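Long-range contacts in 4'-phospho-dehydrooxetanocin synthase (Bacillus megaterium, PDB 5UL3), which catalyses the oxidative ring contraction of dAMP to an oxetane aldehyde in oxetanocin A biosynthesis, using cobalamin, a [4Fe-4S] cluster and S-adenosylmethionine: residues L483-K487 / V645-D651; L490-E494 / H638-K642. All coordinates share one frame; numbering follows the deposited sequence.

Overall arrangement
Both contacts join the same two helices: 484-493, which falls within the radical SAM core, and 620-648, one of the long helices toward the C-terminus. Their centres lie about 10 Å apart. As the chain moves forward along 484-493 it meets ever earlier residues of 620-648, and contact 2 (490-494 with 638-642) is nested inside the loop closed by contact 1 (483-487 with 645-651). Contact 1 is the more peripheral, its centre about 35 Å from that of the chain, partly buried and away from the annotated sites. Contact 2 is buried and closer in, at about 29 Å; there the side chain of L493 is about 10 Å from that of E436, which binds S-adenosylmethionine.

Contact 1 (L483-K487 / V645-D651); sequences LDNLK and VYNLSPD
K487 lies across V645 and delivers its ammonium to the chain just past the end of helix 620-648. Its CG leaves anti to the carbonyl carbon, and extended torsions beyond CG carry NZ past V645 to S649. The two side chains meet at a slant: V645 CG1 touches K487 CG and, at 3.7 Å, K487 CE. At the far end K487 NZ donates to S649 twice, to the hydroxyl OG at 2.7 Å and to the carbonyl O at 3.2 Å. The second bond meets the carbonyl at 129°, the nitrogen tilted 34° out of its plane. S649 OG, swung anti to its own backbone N (chi1 176°), thus faces the lysine together with its main-chain oxygen. A long salt bridge to D651 OD2, 3.7 Å from K487 NZ, adds a third, more distant oxygen; the other carboxylate oxygen, OD1, caps the N of S654 at the start of helix 652-664.

Beside this polar group is an apolar patch. L483 and L648 cross nearly at right angles, L483 CD1 resting 3.8 Å from L648 CB and equally close to S649 CB, while L486 CD1 approaches V645 CG2 at 4.2 Å. L483 and L486 also touch L593 of helix 588-617. The contact thus packs the radical SAM core against what is probably the C-terminal helix bundle. The lysine's methylenes extend the apolar packing, and its ammonium, chiefly through S649, links helix 484-493 to the turn between helices 620-648 and 652-664.

Contact 2 (L490-E494 / H638-K642); sequences LDFLE and HFLLK. With EDO (1,2-ethanediol), chain H.
E494 OE2 takes two strong bonds, one from H638 NE2 at 2.8 Å and one from K642 NZ at 2.9 Å. The histidine reaches it through the anti lone pair, nearly straight (170°) and close to the plane of its ring, with the carboxylate turned 85° to that ring. The lysine comes on the syn side and also makes a weak bond to E494 OE1. To get there K642 runs extended and then bends at its last torsion (chi4 71°), which turns NZ onto the carboxylate. A water bonded to D491 OD1 accepts a weak bond from the same NZ.

H638 ND1, across the ring, shares a 2.7 Å hydrogen bond with O1 of an ethanediol, probably from the crystallisation liquor. Y534 stacks on the imidazole, and H638 CD2 stands over the centre of the F639 ring. L490 lies against helix 620-648, its CD2 3.5 Å from H638 CE1 and its CD1 3.8 Å from K642 CA.

The end of helix 484-493 is thus joined to a helix probably of the C-terminal bundle. Partly exposed E494 meets a probably cationic lysine and a histidine N-H, which would favour its ionised form and limit the imidazole's rotation.

Contact 1 (L483-K487 / V645-D651)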
ATOM      1  N   LEU A 483     -14.757  -6.263 -29.930  1.00 36.60           N
ATOM      2  CA  LEU A 483     -13.573  -7.025 -29.558  1.00 37.90           C
ATOM      3  C   LEU A 483     -12.258  -6.337 -29.918  1.00 31.98           C
ATOM      4  O   LEU A 483     -11.193  -6.855 -29.554  1.00 36.67           O
ATOM      5  CB  LEU A 483     -13.621  -8.413 -30.215  1.00 30.85           C
ATOM      6  CG  LEU A 483     -14.786  -9.322 -29.813  1.00 37.17           C
ATOM      7  CD1 LEU A 483     -14.853 -10.573 -30.695  1.00 39.36           C
ATOM      8  CD2 LEU A 483     -14.691  -9.721 -28.343  1.00 33.91           C
ATOM      9  N   ASP A 484     -12.298  -5.187 -30.604  1.00 29.51           N
ATOM     10  CA  ASP A 484     -11.072  -4.560 -31.104  1.00 32.81           C
ATOM     11  C   ASP A 484     -10.076  -4.279 -29.979  1.00 37.24           C
ATOM     12  O   ASP A 484      -8.873  -4.517 -30.131  1.00 30.10           O
ATOM     13  CB  ASP A 484     -11.391  -3.251 -31.833  1.00 38.10           C
ATOM     14  CG  ASP A 484     -11.941  -3.470 -33.228  1.00 50.05           C
ATOM     15  OD1 ASP A 484     -12.010  -4.636 -33.668  1.00 45.27           O
ATOM     16  OD2 ASP A 484     -12.298  -2.463 -33.879  1.00 48.55           O
ATOM     17  N   ASN A 485     -10.550  -3.717 -28.864  1.00 33.00           N
ATOM     18  CA  ASN A 485      -9.630  -3.384 -27.771  1.00 33.22           C
ATOM     19  C   ASN A 485      -8.996  -4.635 -27.165  1.00 31.41           C
ATOM     20  O   ASN A 485      -7.839  -4.583 -26.726  1.00 31.82           O
ATOM     21  CB  ASN A 485     -10.342  -2.604 -26.666  1.00 29.41           C
ATOM     22  CG  ASN A 485     -10.771  -1.203 -27.095  1.00 34.43           C
ATOM     23  OD1 ASN A 485     -11.453  -0.524 -26.351  1.00 30.43           O
ATOM     24  ND2 ASN A 485     -10.395  -0.786 -28.298  1.00 35.01           N
ATOM     25  N   LEU A 486      -9.724  -5.755 -27.126  1.00 28.78           N
ATOM     26  CA  LEU A 486      -9.113  -6.987 -26.622  1.00 30.14           C
ATOM     27  C   LEU A 486      -8.024  -7.472 -27.564  1.00 35.48           C
ATOM     28  O   LEU A 486      -6.951  -7.886 -27.116  1.00 28.91           O
ATOM     29  CB  LEU A 486     -10.166  -8.081 -26.414  1.00 27.00           C
ATOM     30  CG  LEU A 486     -11.326  -7.795 -25.445  1.00 29.13           C
ATOM     31  CD1 LEU A 486     -12.293  -8.969 -25.423  1.00 31.15           C
ATOM     32  CD2 LEU A 486     -10.836  -7.444 -24.014  1.00 29.92           C
ATOM     33  N   LYS A 487      -8.275  -7.433 -28.876  1.00 29.95           N
ATOM     34  CA  LYS A 487      -7.238  -7.816 -29.826  1.00 32.47           C
ATOM     35  C   LYS A 487      -6.016  -6.922 -29.690  1.00 29.94           C
ATOM     36  O   LYS A 487      -4.879  -7.407 -29.745  1.00 30.49           O
ATOM     37  CB  LYS A 487      -7.784  -7.759 -31.254  1.00 33.22           C
ATOM     38  CG  LYS A 487      -8.912  -8.736 -31.497  1.00 30.85           C
ATOM     39  CD  LYS A 487      -9.296  -8.777 -32.988  1.00 42.53           C
ATOM     40  CE  LYS A 487     -10.315  -9.870 -33.270  1.00 47.32           C
ATOM     41  NZ  LYS A 487     -10.663  -9.967 -34.730  1.00 51.88           N
ATOM     42  N   VAL A 645     -11.381 -15.153 -28.316  1.00 32.40           N
ATOM     43  CA  VAL A 645     -11.595 -14.078 -29.284  1.00 35.51           C
ATOM     44  C   VAL A 645     -11.494 -14.622 -30.706  1.00 41.52           C
ATOM     45  O   VAL A 645     -12.230 -14.195 -31.608  1.00 40.72           O
ATOM     46  CB  VAL A 645     -10.598 -12.926 -29.040  1.00 36.85           C
ATOM     47  CG1 VAL A 645     -10.664 -11.873 -30.172  1.00 33.07           C
ATOM     48  CG2 VAL A 645     -10.874 -12.262 -27.699  1.00 35.70           C
ATOM     49  N   TYR A 646     -10.585 -15.574 -30.929  1.00 35.67           N
ATOM     50  CA  TYR A 646     -10.469 -16.198 -32.242  1.00 45.51           C
ATOM     51  C   TYR A 646     -11.760 -16.900 -32.637  1.00 46.53           C
ATOM     52  O   TYR A 646     -12.187 -16.825 -33.795  1.00 41.77           O
ATOM     53  CB  TYR A 646      -9.319 -17.200 -32.260  1.00 38.42           C
ATOM     54  CG  TYR A 646      -9.133 -17.831 -33.620  1.00 45.97           C
ATOM     55  CD1 TYR A 646      -8.422 -17.170 -34.616  1.00 44.50           C
ATOM     56  CD2 TYR A 646      -9.680 -19.075 -33.916  1.00 47.88           C
ATOM     57  CE1 TYR A 646      -8.252 -17.735 -35.868  1.00 50.78           C
ATOM     58  CE2 TYR A 646      -9.517 -19.648 -35.166  1.00 44.32           C
ATOM     59  CZ  TYR A 646      -8.801 -18.973 -36.135  1.00 50.84           C
ATOM     60  OH  TYR A 646      -8.638 -19.536 -37.380  1.00 58.72           O
ATOM     61  N   ASN A 647     -12.385 -17.599 -31.689  1.00 38.44           N
ATOM     62  CA  ASN A 647     -13.597 -18.344 -31.993  1.00 43.70           C
ATOM     63  C   ASN A 647     -14.790 -17.429 -32.200  1.00 53.03           C
ATOM     64  O   ASN A 647     -15.812 -17.872 -32.735  1.00 47.02           O
ATOM     65  CB  ASN A 647     -13.878 -19.350 -30.883  1.00 38.29           C
ATOM     66  CG  ASN A 647     -13.131 -20.665 -31.088  1.00 56.73           C
ATOM     67  OD1 ASN A 647     -13.509 -21.473 -31.937  1.00 61.23           O
ATOM     68  ND2 ASN A 647     -12.065 -20.881 -30.316  1.00 44.01           N
ATOM     69  N   LEU A 648     -14.681 -16.166 -31.796  1.00 35.60           N
ATOM     70  CA  LEU A 648     -15.707 -15.173 -32.071  1.00 41.43           C
ATOM     71  C   LEU A 648     -15.400 -14.345 -33.304  1.00 43.42           C
ATOM     72  O   LEU A 648     -16.327 -13.898 -33.984  1.00 40.45           O
ATOM     73  CB  LEU A 648     -15.872 -14.224 -30.879  1.00 44.77           C
ATOM     74  CG  LEU A 648     -16.267 -14.798 -29.521  1.00 43.45           C
ATOM     75  CD1 LEU A 648     -16.097 -13.724 -28.450  1.00 36.84           C
ATOM     76  CD2 LEU A 648     -17.689 -15.290 -29.550  1.00 45.21           C
ATOM     77  N   SER A 649     -14.122 -14.143 -33.606  1.00 36.19           N
ATOM     78  CA  SER A 649     -13.700 -13.212 -34.649  1.00 44.35           C
ATOM     79  C   SER A 649     -12.348 -13.676 -35.165  1.00 45.71           C
ATOM     80  O   SER A 649     -11.303 -13.104 -34.842  1.00 43.16           O
ATOM     81  CB  SER A 649     -13.638 -11.779 -34.113  1.00 44.61           C
ATOM     82  OG  SER A 649     -13.148 -10.867 -35.078  1.00 51.43           O
ATOM     83  N   PRO A 650     -12.330 -14.731 -35.976  1.00 45.11           N
ATOM     84  CA  PRO A 650     -11.048 -15.264 -36.449  1.00 45.35           C
ATOM     85  C   PRO A 650     -10.356 -14.315 -37.415  1.00 53.26           C
ATOM     86  O   PRO A 650     -10.991 -13.519 -38.114  1.00 45.74           O
ATOM     87  CB  PRO A 650     -11.438 -16.579 -37.137  1.00 47.26           C
ATOM     88  CG  PRO A 650     -12.877 -16.408 -37.501  1.00 44.98           C
ATOM     89  CD  PRO A 650     -13.479 -15.528 -36.441  1.00 43.55           C
ATOM     90  N   ASP A 651      -9.026 -14.382 -37.406  1.00 46.26           N
ATOM     91  CA  ASP A 651      -8.180 -13.760 -38.412  1.00 42.63           C
ATOM     92  C   ASP A 651      -6.971 -14.662 -38.600  1.00 50.66           C
ATOM     93  O   ASP A 651      -6.675 -15.509 -37.754  1.00 44.65           O
ATOM     94  CB  ASP A 651      -7.752 -12.335 -38.025  1.00 49.82           C
ATOM     95  CG  ASP A 651      -6.993 -12.281 -36.710  1.00 57.96           C
ATOM     96  OD1 ASP A 651      -5.784 -12.596 -36.697  1.00 53.92           O
ATOM     97  OD2 ASP A 651      -7.610 -11.912 -35.689  1.00 54.48           O
TER

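Contact 2 (L490-E494 / H638-K642)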
ATOM      1  N   LEU A 490      -4.173  -8.011 -26.504  1.00 25.03           N
ATOM      2  CA  LEU A 490      -3.455  -9.266 -26.684  1.00 32.96           C
ATOM      3  C   LEU A 490      -2.184  -9.065 -27.499  1.00 32.13           C
ATOM      4  O   LEU A 490      -1.125  -9.616 -27.155  1.00 31.55           O
ATOM      5  CB  LEU A 490      -4.369 -10.291 -27.354  1.00 30.56           C
ATOM      6  CG  LEU A 490      -5.583 -10.776 -26.559  1.00 28.06           C
ATOM      7  CD1 LEU A 490      -6.539 -11.526 -27.489  1.00 32.04           C
ATOM      8  CD2 LEU A 490      -5.133 -11.681 -25.397  1.00 28.78           C
ATOM      9  N   ASP A 491      -2.272  -8.284 -28.587  1.00 33.14           N
ATOM     10  CA  ASP A 491      -1.090  -7.940 -29.377  1.00 31.86           C
ATOM     11  C   ASP A 491      -0.024  -7.268 -28.516  1.00 32.20           C
ATOM     12  O   ASP A 491       1.152  -7.648 -28.551  1.00 29.61           O
ATOM     13  CB  ASP A 491      -1.477  -7.015 -30.534  1.00 34.68           C
ATOM     14  CG  ASP A 491      -2.210  -7.736 -31.651  1.00 42.12           C
ATOM     15  OD1 ASP A 491      -2.250  -8.986 -31.636  1.00 44.36           O
ATOM     16  OD2 ASP A 491      -2.739  -7.039 -32.547  1.00 51.29           O
ATOM     17  N   PHE A 492      -0.418  -6.237 -27.760  1.00 29.89           N
ATOM     18  CA  PHE A 492       0.498  -5.570 -26.839  1.00 26.59           C
ATOM     19  C   PHE A 492       1.174  -6.562 -25.892  1.00 26.55           C
ATOM     20  O   PHE A 492       2.400  -6.543 -25.724  1.00 28.22           O
ATOM     21  CB  PHE A 492      -0.262  -4.509 -26.035  1.00 26.70           C
ATOM     22  CG  PHE A 492       0.543  -3.870 -24.921  1.00 27.39           C
ATOM     23  CD1 PHE A 492       1.334  -2.751 -25.162  1.00 28.83           C
ATOM     24  CD2 PHE A 492       0.482  -4.371 -23.632  1.00 29.28           C
ATOM     25  CE1 PHE A 492       2.057  -2.144 -24.137  1.00 31.08           C
ATOM     26  CE2 PHE A 492       1.215  -3.769 -22.603  1.00 24.69           C
ATOM     27  CZ  PHE A 492       2.000  -2.653 -22.863  1.00 30.16           C
ATOM     28  N   LEU A 493       0.375  -7.418 -25.249  1.00 27.89           N
ATOM     29  CA  LEU A 493       0.880  -8.351 -24.250  1.00 29.03           C
ATOM     30  C   LEU A 493       1.801  -9.413 -24.839  1.00 30.91           C
ATOM     31  O   LEU A 493       2.631  -9.965 -24.110  1.00 28.04           O
ATOM     32  CB  LEU A 493      -0.293  -9.020 -23.534  1.00 27.85           C
ATOM     33  CG  LEU A 493      -1.101  -8.058 -22.662  1.00 25.77           C
ATOM     34  CD1 LEU A 493      -2.417  -8.686 -22.363  1.00 30.80           C
ATOM     35  CD2 LEU A 493      -0.343  -7.758 -21.355  1.00 23.68           C
ATOM     36  N   GLU A 494       1.671  -9.715 -26.124  1.00 28.28           N
ATOM     37  CA  GLU A 494       2.532 -10.674 -26.804  1.00 31.90           C
ATOM     38  C   GLU A 494       3.819 -10.054 -27.341  1.00 31.34           C
ATOM     39  O   GLU A 494       4.663 -10.785 -27.865  1.00 34.54           O
ATOM     40  CB  GLU A 494       1.756 -11.353 -27.942  1.00 30.77           C
ATOM     41  CG  GLU A 494       0.715 -12.324 -27.436  1.00 28.53           C
ATOM     42  CD  GLU A 494      -0.327 -12.703 -28.469  1.00 33.68           C
ATOM     43  OE1 GLU A 494       0.014 -12.737 -29.674  1.00 41.87           O
ATOM     44  OE2 GLU A 494      -1.490 -12.953 -28.068  1.00 31.91           O
ATOM     45  N   HIS A 638      -3.131 -16.783 -20.810  1.00 25.71           N
ATOM     46  CA  HIS A 638      -3.115 -15.726 -21.817  1.00 30.04           C
ATOM     47  C   HIS A 638      -3.765 -16.200 -23.110  1.00 32.35           C
ATOM     48  O   HIS A 638      -4.610 -15.509 -23.696  1.00 27.61           O
ATOM     49  CB  HIS A 638      -1.693 -15.253 -22.110  1.00 26.25           C
ATOM     50  CG  HIS A 638      -1.627 -14.334 -23.290  1.00 29.02           C
ATOM     51  ND1 HIS A 638      -1.901 -12.986 -23.190  1.00 26.89           N
ATOM     52  CD2 HIS A 638      -1.395 -14.576 -24.602  1.00 28.10           C
ATOM     53  CE1 HIS A 638      -1.816 -12.432 -24.390  1.00 28.86           C
ATOM     54  NE2 HIS A 638      -1.512 -13.376 -25.264  1.00 28.76           N
ATOM     55  N   PHE A 639      -3.371 -17.373 -23.586  1.00 29.90           N
ATOM     56  CA  PHE A 639      -3.866 -17.780 -24.890  1.00 31.50           C
ATOM     57  C   PHE A 639      -5.278 -18.334 -24.830  1.00 32.15           C
ATOM     58  O   PHE A 639      -5.910 -18.480 -25.883  1.00 34.83           O
ATOM     59  CB  PHE A 639      -2.888 -18.763 -25.528  1.00 31.52           C
ATOM     60  CG  PHE A 639      -1.648 -18.097 -26.032  1.00 34.00           C
ATOM     61  CD1 PHE A 639      -1.708 -17.244 -27.126  1.00 31.38           C
ATOM     62  CD2 PHE A 639      -0.437 -18.273 -25.393  1.00 38.01           C
ATOM     63  CE1 PHE A 639      -0.564 -16.593 -27.591  1.00 34.88           C
ATOM     64  CE2 PHE A 639       0.704 -17.620 -25.841  1.00 33.49           C
ATOM     65  CZ  PHE A 639       0.645 -16.782 -26.939  1.00 36.96           C
ATOM     66  N   LEU A 640      -5.801 -18.592 -23.631  1.00 26.07           N
ATOM     67  CA  LEU A 640      -7.231 -18.834 -23.490  1.00 32.76           C
ATOM     68  C   LEU A 640      -8.036 -17.685 -24.082  1.00 30.90           C
ATOM     69  O   LEU A 640      -8.952 -17.900 -24.886  1.00 28.75           O
ATOM     70  CB  LEU A 640      -7.604 -19.017 -22.025  1.00 26.21           C
ATOM     71  CG  LEU A 640      -9.099 -18.844 -21.761  1.00 31.64           C
ATOM     72  CD1 LEU A 640      -9.924 -20.060 -22.298  1.00 29.01           C
ATOM     73  CD2 LEU A 640      -9.371 -18.597 -20.285  1.00 31.69           C
ATOM     74  N   LEU A 641      -7.719 -16.450 -23.677  1.00 28.12           N
ATOM     75  CA  LEU A 641      -8.470 -15.311 -24.191  1.00 29.16           C
ATOM     76  C   LEU A 641      -8.258 -15.134 -25.691  1.00 32.10           C
ATOM     77  O   LEU A 641      -9.198 -14.795 -26.420  1.00 33.24           O
ATOM     78  CB  LEU A 641      -8.091 -14.034 -23.443  1.00 23.57           C
ATOM     79  CG  LEU A 641      -8.910 -12.821 -23.867  1.00 29.24           C
ATOM     80  CD1 LEU A 641     -10.392 -13.162 -23.813  1.00 33.82           C
ATOM     81  CD2 LEU A 641      -8.589 -11.638 -22.948  1.00 30.45           C
ATOM     82  N   LYS A 642      -7.032 -15.353 -26.173  1.00 30.43           N
ATOM     83  CA  LYS A 642      -6.805 -15.268 -27.610  1.00 37.79           C
ATOM     84  C   LYS A 642      -7.637 -16.315 -28.343  1.00 35.12           C
ATOM     85  O   LYS A 642      -8.207 -16.038 -29.407  1.00 34.77           O
ATOM     86  CB  LYS A 642      -5.317 -15.429 -27.923  1.00 31.42           C
ATOM     87  CG  LYS A 642      -4.944 -15.059 -29.344  1.00 30.71           C
ATOM     88  CD  LYS A 642      -3.444 -15.144 -29.559  1.00 38.52           C
ATOM     89  CE  LYS A 642      -2.990 -14.297 -30.749  1.00 40.43           C
ATOM     90  NZ  LYS A 642      -3.043 -12.797 -30.552  1.00 37.58           N
TER
HETATM   91  C1  EDO H 807      -3.460 -11.422 -20.407  1.00 38.12           C
HETATM   92  O1  EDO H 807      -2.138 -11.661 -20.906  1.00 36.37           O
HETATM   93  C2  EDO H 807      -3.355 -10.311 -19.360  1.00 34.41           C
HETATM   94  O2  EDO H 807      -4.666  -9.979 -18.920  1.00 30.58           O
HETATM   95  O   HOH W   1      -4.615  -9.941 -31.267  1.00 53.89           O